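Local coordinates for protein aminotransferase (Streptomyces pactum, PDB 4ZM4) that belongs to the class-III aminotransferases, a family of pyridoxal-phosphate-dependent enzymes, and carries pyridoxal-5'-phosphate in its two-chain assembly, at residues Ala105-Ala108 against Glu109-Gly113; Gly181-Pro184 against Glu185-Ala188; Arg319-Val322 against Ala323-Lys327. The protein carries 1 engineered substitution. All coordinates share one frame; numbering follows the deposited sequence.

Contact 1: residues Ala105-Ala108 against Glu109-Gly113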
ATOM      1  N   ALA B 105      12.129  13.364  11.234  1.00 21.53           N
ATOM      2  CA  ALA B 105      12.958  14.601  11.327  1.00 20.32           C
ATOM      3  C   ALA B 105      13.556  14.988   9.990  1.00 21.14           C
ATOM      4  O   ALA B 105      13.537  16.169   9.604  1.00 23.81           O
ATOM      5  CB  ALA B 105      14.052  14.443  12.366  1.00 19.90           C
ATOM      6  N   LEU B 106      14.046  14.005   9.242  1.00 20.69           N
ATOM      7  CA  LEU B 106      14.477  14.273   7.863  1.00 20.10           C
ATOM      8  C   LEU B 106      13.396  14.889   6.981  1.00 20.52           C
ATOM      9  O   LEU B 106      13.660  15.825   6.231  1.00 23.19           O
ATOM     10  CB  LEU B 106      15.059  13.004   7.222  1.00 20.22           C
ATOM     11  CG  LEU B 106      16.523  12.838   7.648  1.00 20.21           C
ATOM     12  CD1 LEU B 106      17.035  11.411   7.479  1.00 19.31           C
ATOM     13  CD2 LEU B 106      17.386  13.832   6.876  1.00 19.48           C
ATOM     14  N   ILE B 107      12.190  14.332   6.996  1.00 20.88           N
ATOM     15  CA  ILE B 107      11.094  14.894   6.195  1.00 20.43           C
ATOM     16  C   ILE B 107      10.838  16.337   6.652  1.00 21.30           C
ATOM     17  O   ILE B 107      10.779  17.237   5.817  1.00 19.34           O
ATOM     18  CB  ILE B 107       9.791  14.052   6.303  1.00 21.65           C
ATOM     19  CG1 ILE B 107       9.983  12.694   5.604  1.00 22.59           C
ATOM     20  CG2 ILE B 107       8.610  14.776   5.679  1.00 20.58           C
ATOM     21  CD1 ILE B 107       8.918  11.683   5.956  1.00 24.90           C
ATOM     22  N   ALA B 108      10.744  16.558   7.973  1.00 21.09           N
ATOM     23  CA  ALA B 108      10.438  17.895   8.506  1.00 21.96           C
ATOM     24  C   ALA B 108      11.499  18.936   8.119  1.00 21.94           C
ATOM     25  O   ALA B 108      11.160  20.065   7.779  1.00 20.24           O
ATOM     26  CB  ALA B 108      10.244  17.866  10.004  1.00 21.13           C
ATOM     27  N   GLU B 109      12.756  18.520   8.119  1.00 22.01           N
ATOM     28  CA  GLU B 109      13.874  19.403   7.774  1.00 22.62           C
ATOM     29  C   GLU B 109      13.793  19.790   6.320  1.00 23.65           C
ATOM     30  O   GLU B 109      13.947  20.953   5.983  1.00 25.02           O
ATOM     31  CB  GLU B 109      15.232  18.708   8.038  1.00 23.34           C
ATOM     32  CG  GLU B 109      16.396  19.679   8.061  1.00 24.74           C
ATOM     33  CD  GLU B 109      17.779  19.017   7.950  1.00 24.31           C
ATOM     34  OE1 GLU B 109      17.978  17.879   8.426  1.00 23.06           O
ATOM     35  OE2 GLU B 109      18.665  19.640   7.372  1.00 24.82           O
ATOM     36  N   LEU B 110      13.549  18.808   5.455  1.00 22.95           N
ATOM     37  CA  LEU B 110      13.570  19.028   4.026  1.00 22.16           C
ATOM     38  C   LEU B 110      12.272  19.639   3.469  1.00 22.69           C
ATOM     39  O   LEU B 110      12.298  20.271   2.404  1.00 20.84           O
ATOM     40  CB  LEU B 110      13.936  17.704   3.292  1.00 21.89           C
ATOM     41  CG  LEU B 110      15.428  17.363   3.096  1.00 21.64           C
ATOM     42  CD1 LEU B 110      16.285  17.675   4.294  1.00 21.14           C
ATOM     43  CD2 LEU B 110      15.594  15.914   2.732  1.00 23.07           C
ATOM     44  N   VAL B 111      11.146  19.454   4.145  1.00 24.81           N
ATOM     45  CA  VAL B 111       9.852  19.949   3.603  1.00 28.15           C
ATOM     46  C   VAL B 111       9.270  21.021   4.484  1.00 31.39           C
ATOM     47  O   VAL B 111       8.925  20.765   5.627  1.00 28.68           O
ATOM     48  CB  VAL B 111       8.806  18.843   3.365  1.00 24.81           C
ATOM     49  CG1 VAL B 111       7.633  19.377   2.549  1.00 23.37           C
ATOM     50  CG2 VAL B 111       9.457  17.698   2.616  1.00 24.44           C
ATOM     51  N   PRO B 112       9.160  22.256   3.927  1.00 44.04           N
ATOM     52  CA  PRO B 112       8.712  23.446   4.674  1.00 46.05           C
ATOM     53  C   PRO B 112       7.425  23.231   5.463  1.00 44.69           C
ATOM     54  O   PRO B 112       7.382  23.456   6.685  1.00 44.31           O
ATOM     55  CB  PRO B 112       8.475  24.516   3.570  1.00 48.83           C
ATOM     56  CG  PRO B 112       9.221  24.035   2.362  1.00 48.17           C
ATOM     57  CD  PRO B 112       9.437  22.556   2.494  1.00 44.22           C
ATOM     58  N   GLY B 113       6.382  22.810   4.752  1.00 42.92           N
ATOM     59  CA  GLY B 113       5.032  22.698   5.326  1.00 42.09           C
ATOM     60  C   GLY B 113       4.779  21.480   6.193  1.00 37.99           C
ATOM     61  O   GLY B 113       3.630  21.238   6.546  1.00 38.78           O
TER
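Val111 turns CG1 anti to its backbone N (chi1 -168°), which leaves CG2 beside that nitrogen and facing back to the preceding turn of helix. There CG2 lies 3.5 Å from Ile107 O and 4.3 Å from Ile107 CG2, a loose methyl-to-methyl approach on the buried side. Glu109 also sets its CG away from the backbone N (chi1 -164°); with the chain extended beyond CG, the carboxylate is carried away from the helix backbone, while CB stays near the earlier turn, 3.4 Å from Ala105 O. Leu110 presents its CB to the carbonyl of Leu106, at 3.5 Å from Leu106 O, so each of these side chains leans on the same carbonyl that its own N-H reaches.

The backbone evidence is three successive i to i+4 hydrogen bonds. Glu109 N donates to Ala105 O at 2.9 Å, Leu110 N to Leu106 O at 3.1 Å, and Val111 N to Ile107 O at 2.8 Å. In the last, the donor sits nearly along the C=O axis (168°), although the N-H itself is bent. Val111 is the first residue to leave helical backbone angles, so this bond marks the C-terminal end of helix 98-110.

Glu109 OE1 forms a salt bridge with Arg329, at the end of helix 315-329, which probably offsets its negative charge near a helix C terminus. Ile107 and Leu110 pack on Leu325 of that helix. Ile107 also packs on Val117 and Phe119 of strand 116-120, the outermost strand, within this chain, of the large mixed sheet of this fold-type I enzyme, while Val111 rests on Gln265 of helix 263-267.

Contact 2: residues Gly181-Pro184 against Glu185-Ala188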
ATOM      1  N   GLY B 181     -17.190  -1.396 -10.480  1.00 16.45           N
ATOM      2  CA  GLY B 181     -17.356  -1.994  -9.174  1.00 17.18           C
ATOM      3  C   GLY B 181     -17.196  -1.071  -7.993  1.00 17.77           C
ATOM      4  O   GLY B 181     -17.102  -1.545  -6.867  1.00 17.61           O
ATOM      5  N   MET B 182     -17.196   0.234  -8.251  1.00 18.59           N
ATOM      6  CA  MET B 182     -17.264   1.254  -7.190  1.00 19.26           C
ATOM      7  C   MET B 182     -18.703   1.449  -6.727  1.00 18.78           C
ATOM      8  O   MET B 182     -19.632   1.340  -7.527  1.00 18.67           O
ATOM      9  CB  MET B 182     -16.704   2.594  -7.718  1.00 19.36           C
ATOM     10  CG  MET B 182     -15.208   2.555  -7.950  1.00 19.60           C
ATOM     11  SD  MET B 182     -14.506   3.985  -8.807  1.00 21.99           S
ATOM     12  CE  MET B 182     -14.842   5.314  -7.631  1.00 21.48           C
ATOM     13  N   ILE B 183     -18.913   1.746  -5.446  1.00 18.32           N
ATOM     14  CA  ILE B 183     -20.272   2.046  -4.999  1.00 17.35           C
ATOM     15  C   ILE B 183     -20.764   3.306  -5.712  1.00 16.91           C
ATOM     16  O   ILE B 183     -19.979   4.187  -6.054  1.00 13.69           O
ATOM     17  CB  ILE B 183     -20.417   2.194  -3.474  1.00 18.05           C
ATOM     18  CG1 ILE B 183     -19.506   3.312  -2.923  1.00 18.96           C
ATOM     19  CG2 ILE B 183     -20.135   0.851  -2.819  1.00 19.30           C
ATOM     20  CD1 ILE B 183     -19.831   3.722  -1.506  1.00 19.06           C
ATOM     21  N   PRO B 184     -22.078   3.351  -5.988  1.00 17.68           N
ATOM     22  CA  PRO B 184     -22.615   4.451  -6.801  1.00 17.78           C
ATOM     23  C   PRO B 184     -22.391   5.844  -6.181  1.00 18.63           C
ATOM     24  O   PRO B 184     -22.289   6.824  -6.943  1.00 16.43           O
ATOM     25  CB  PRO B 184     -24.122   4.150  -6.938  1.00 16.83           C
ATOM     26  CG  PRO B 184     -24.418   3.042  -6.003  1.00 17.64           C
ATOM     27  CD  PRO B 184     -23.112   2.362  -5.610  1.00 17.59           C
ATOM     28  N   GLU B 185     -22.274   5.914  -4.854  1.00 17.19           N
ATOM     29  CA  GLU B 185     -22.122   7.184  -4.176  1.00 17.42           C
ATOM     30  C   GLU B 185     -20.635   7.587  -4.066  1.00 18.69           C
ATOM     31  O   GLU B 185     -20.309   8.599  -3.450  1.00 17.80           O
ATOM     32  CB  GLU B 185     -22.740   7.123  -2.781  1.00 17.73           C
ATOM     33  CG  GLU B 185     -24.214   6.710  -2.722  1.00 18.68           C
ATOM     34  CD  GLU B 185     -24.427   5.198  -2.666  1.00 20.75           C
ATOM     35  OE1 GLU B 185     -23.462   4.422  -2.805  1.00 20.47           O
ATOM     36  OE2 GLU B 185     -25.572   4.759  -2.499  1.00 22.62           O
ATOM     37  N   ALA B 186     -19.730   6.802  -4.659  1.00 17.85           N
ATOM     38  CA  ALA B 186     -18.311   6.938  -4.353  1.00 16.68           C
ATOM     39  C   ALA B 186     -17.876   8.377  -4.506  1.00 17.61           C
ATOM     40  O   ALA B 186     -17.114   8.881  -3.678  1.00 15.17           O
ATOM     41  CB  ALA B 186     -17.484   6.049  -5.247  1.00 16.34           C
ATOM     42  N   LEU B 187     -18.361   9.040  -5.563  1.00 17.71           N
ATOM     43  CA  LEU B 187     -17.871  10.358  -5.927  1.00 18.75           C
ATOM     44  C   LEU B 187     -18.856  11.459  -5.647  1.00 19.92           C
ATOM     45  O   LEU B 187     -18.741  12.551  -6.196  1.00 22.84           O
ATOM     46  CB  LEU B 187     -17.458  10.350  -7.405  1.00 19.24           C
ATOM     47  CG  LEU B 187     -16.300   9.418  -7.792  1.00 18.83           C
ATOM     48  CD1 LEU B 187     -16.039   9.527  -9.279  1.00 18.94           C
ATOM     49  CD2 LEU B 187     -15.011   9.691  -7.056  1.00 19.27           C
ATOM     50  N   ALA B 188     -19.882  11.150  -4.845  1.00 21.75           N
ATOM     51  CA  ALA B 188     -20.966  12.089  -4.548  1.00 21.09           C
ATOM     52  C   ALA B 188     -20.452  13.381  -3.928  1.00 20.81           C
ATOM     53  O   ALA B 188     -21.062  14.421  -4.111  1.00 20.94           O
ATOM     54  CB  ALA B 188     -21.948  11.447  -3.600  1.00 23.22           C
TER
HETATM   55  O   HOH W   1     -19.882   8.272  -7.803  1.00 17.60           O
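Met182 curls its terminal methyl over Ala186. The chain is extended to SD and then bends (chi3 64°), so that CE comes down on Ala186 CB at 3.6 Å, with Leu187 CG further along at 4.4 Å. From another side Ile183 reaches the same alanine methyl, CG1 standing 4.1 Å from Ala186 CB. The small methyl is thus a shallow bump set between two longer side chains.

A second fit is made by Glu185. Its chain folds at chi2 (87°) and lays the carboxylate back beside the ring of Pro184, the two side chains pointing the same way. OE1 fits between Pro184 CD, at 3.5 Å, and Ile183 CB, at 3.8 Å, and the isoleucine side chain crosses the glutamate at about a right angle.

The backbone under these side chains is a pair of overlapping type I beta turns, Ile183 to Ala186 and Glu185 to Ala188, in the long connection between strands 142-146 and 190-193 of the main sheet. The first turn is closed by Ala186 N to Ile183 O at 3.0 Å, with the donor 53° out of the carbonyl plane, well above it. A water bridges the two segments, donating to Pro184 O at 2.9 Å and accepting from Leu187 N.

This part of the connection lies at the subunit interface. Glu185 OE2 is hydrogen-bonded to His189 of the second subunit, whose side chain also packs on Pro184, and Ile183 meets Arg135 of that same subunit.

Contact 3: residues Arg319-Val322 against Ala323-Lys327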
ATOM      1  N   ARG B 319      14.002   2.837   7.135  1.00 20.09           N
ATOM      2  CA  ARG B 319      15.434   2.818   6.811  1.00 20.87           C
ATOM      3  C   ARG B 319      15.675   3.376   5.399  1.00 21.08           C
ATOM      4  O   ARG B 319      16.623   4.142   5.157  1.00 21.44           O
ATOM      5  CB  ARG B 319      15.995   1.396   6.958  1.00 22.58           C
ATOM      6  CG  ARG B 319      17.516   1.307   6.929  1.00 24.49           C
ATOM      7  CD  ARG B 319      18.170   1.953   8.149  1.00 24.72           C
ATOM      8  NE  ARG B 319      19.617   1.922   8.028  1.00 25.36           N
ATOM      9  CZ  ARG B 319      20.386   0.910   8.399  1.00 27.52           C
ATOM     10  NH1 ARG B 319      19.882  -0.174   8.963  1.00 29.78           N
ATOM     11  NH2 ARG B 319      21.681   0.980   8.206  1.00 29.17           N
ATOM     12  N   ALA B 320      14.826   2.982   4.444  1.00 21.27           N
ATOM     13  CA  ALA B 320      14.955   3.491   3.087  1.00 19.96           C
ATOM     14  C   ALA B 320      14.757   5.022   3.048  1.00 19.19           C
ATOM     15  O   ALA B 320      15.453   5.710   2.327  1.00 17.81           O
ATOM     16  CB  ALA B 320      13.972   2.789   2.153  1.00 19.85           C
ATOM     17  N   VAL B 321      13.797   5.538   3.815  1.00 19.12           N
ATOM     18  CA  VAL B 321      13.553   6.976   3.835  1.00 19.33           C
ATOM     19  C   VAL B 321      14.781   7.661   4.406  1.00 20.09           C
ATOM     20  O   VAL B 321      15.256   8.649   3.845  1.00 21.29           O
ATOM     21  CB  VAL B 321      12.284   7.361   4.644  1.00 20.53           C
ATOM     22  CG1 VAL B 321      12.170   8.857   4.861  1.00 19.54           C
ATOM     23  CG2 VAL B 321      11.022   6.865   3.944  1.00 21.41           C
ATOM     24  N   VAL B 322      15.313   7.129   5.496  1.00 20.47           N
ATOM     25  CA  VAL B 322      16.499   7.709   6.148  1.00 19.57           C
ATOM     26  C   VAL B 322      17.725   7.718   5.241  1.00 19.51           C
ATOM     27  O   VAL B 322      18.425   8.720   5.123  1.00 17.46           O
ATOM     28  CB  VAL B 322      16.806   6.966   7.466  1.00 20.23           C
ATOM     29  CG1 VAL B 322      18.227   7.287   7.972  1.00 19.48           C
ATOM     30  CG2 VAL B 322      15.750   7.311   8.519  1.00 18.59           C
ATOM     31  N   ALA B 323      17.979   6.599   4.587  1.00 20.34           N
ATOM     32  CA  ALA B 323      19.114   6.517   3.656  1.00 21.25           C
ATOM     33  C   ALA B 323      18.927   7.445   2.443  1.00 22.13           C
ATOM     34  O   ALA B 323      19.868   8.115   2.023  1.00 21.84           O
ATOM     35  CB  ALA B 323      19.326   5.078   3.191  1.00 21.78           C
ATOM     36  N   MET B 324      17.705   7.509   1.912  1.00 21.68           N
ATOM     37  CA  MET B 324      17.469   8.246   0.673  1.00 21.85           C
ATOM     38  C   MET B 324      17.470   9.716   0.951  1.00 20.68           C
ATOM     39  O   MET B 324      18.143  10.482   0.258  1.00 23.43           O
ATOM     40  CB  MET B 324      16.149   7.825   0.044  1.00 22.12           C
ATOM     41  CG  MET B 324      15.869   8.438  -1.312  1.00 23.52           C
ATOM     42  SD  MET B 324      17.071   8.026  -2.600  1.00 24.00           S
ATOM     43  CE  MET B 324      16.163   8.553  -4.067  1.00 23.26           C
ATOM     44  N   LEU B 325      16.734  10.134   1.975  1.00 18.92           N
ATOM     45  CA  LEU B 325      16.682  11.561   2.290  1.00 18.00           C
ATOM     46  C   LEU B 325      18.020  12.032   2.901  1.00 18.73           C
ATOM     47  O   LEU B 325      18.418  13.172   2.682  1.00 19.32           O
ATOM     48  CB  LEU B 325      15.504  11.885   3.196  1.00 17.00           C
ATOM     49  CG  LEU B 325      14.092  11.662   2.647  1.00 15.62           C
ATOM     50  CD1 LEU B 325      13.026  12.225   3.572  1.00 14.61           C
ATOM     51  CD2 LEU B 325      13.942  12.267   1.265  1.00 15.24           C
ATOM     52  N   GLY B 326      18.707  11.152   3.635  1.00 18.18           N
ATOM     53  CA  GLY B 326      20.063  11.420   4.102  1.00 18.39           C
ATOM     54  C   GLY B 326      21.024  11.667   2.973  1.00 19.34           C
ATOM     55  O   GLY B 326      21.745  12.675   2.965  1.00 20.60           O
ATOM     56  N   LYS B 327      20.981  10.800   1.971  1.00 19.56           N
ATOM     57  CA  LYS B 327      21.779  11.004   0.750  1.00 20.85           C
ATOM     58  C   LYS B 327      21.483  12.326   0.029  1.00 22.16           C
ATOM     59  O   LYS B 327      22.420  13.061  -0.323  1.00 23.90           O
ATOM     60  CB  LYS B 327      21.571   9.862  -0.236  1.00 20.37           C
ATOM     61  CG  LYS B 327      22.294  10.036  -1.548  1.00 21.39           C
ATOM     62  CD  LYS B 327      22.385   8.731  -2.310  1.00 22.96           C
ATOM     63  CE  LYS B 327      23.013   8.942  -3.667  1.00 23.21           C
ATOM     64  NZ  LYS B 327      23.015   7.657  -4.419  1.00 23.99           N
TER
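Val321 and Leu325, one helical turn apart, supply the apolar part of this contact: they lie side by side, pointing the same way, with Val321 CG1 3.7 Å from Leu325 CD1. Val321 places CG1 opposite its backbone N (chi1 170°), toward the following turn, and Leu325 CG also comes to 3.4 Å from Val321 O.

The polar part is main-chain. Four consecutive i to i+4 hydrogen bonds define helix 315-329 here: Ala323 N to Arg319 O at 2.9 Å, Met324 N to Ala320 O at 2.9 Å, Leu325 N to Val321 O at 2.8 Å and Gly326 N to Val322 O at 2.9 Å. The last is the most bent (142° at the hydrogen), its donor standing above the carbonyl plane.

The charged ends leave for helix 77-89 and its approach. Arg319 NH1 makes a salt bridge to Asp85 and a hydrogen bond to Gln86; Lys327 NZ makes salt bridges to Glu78 and to Asp76, just before that helix, and Lys327 a cation-pi contact with Phe72.

Cohesion within the segment is therefore mostly backbone bonding plus one apolar pair, whereas the ionic chemistry joins helix 315-329 to helix 77-89 and the residue before it.

How the contacts relate
Along the chain the three contacts come in series, and none encloses or crosses another; each spans a single continuous stretch, so the loops closed are turns of a few residues. Contact 1 ends helix 98-110 just before strand 116-120. Contact 2 follows in the connection between strands 142-146 and 190-193, at the subunit interface, and keeps apart: its nearest atoms are about 26 Å from contact 1 and about 28 Å from contact 3. Contact 3, late in the sequence, returns to contact 1. Ile107 CG1 meets Leu325 CD1 at 3.7 Å, and Leu106 CD1 approaches Val322 O at 3.8 Å, packing helix 98-110 against helix 315-329.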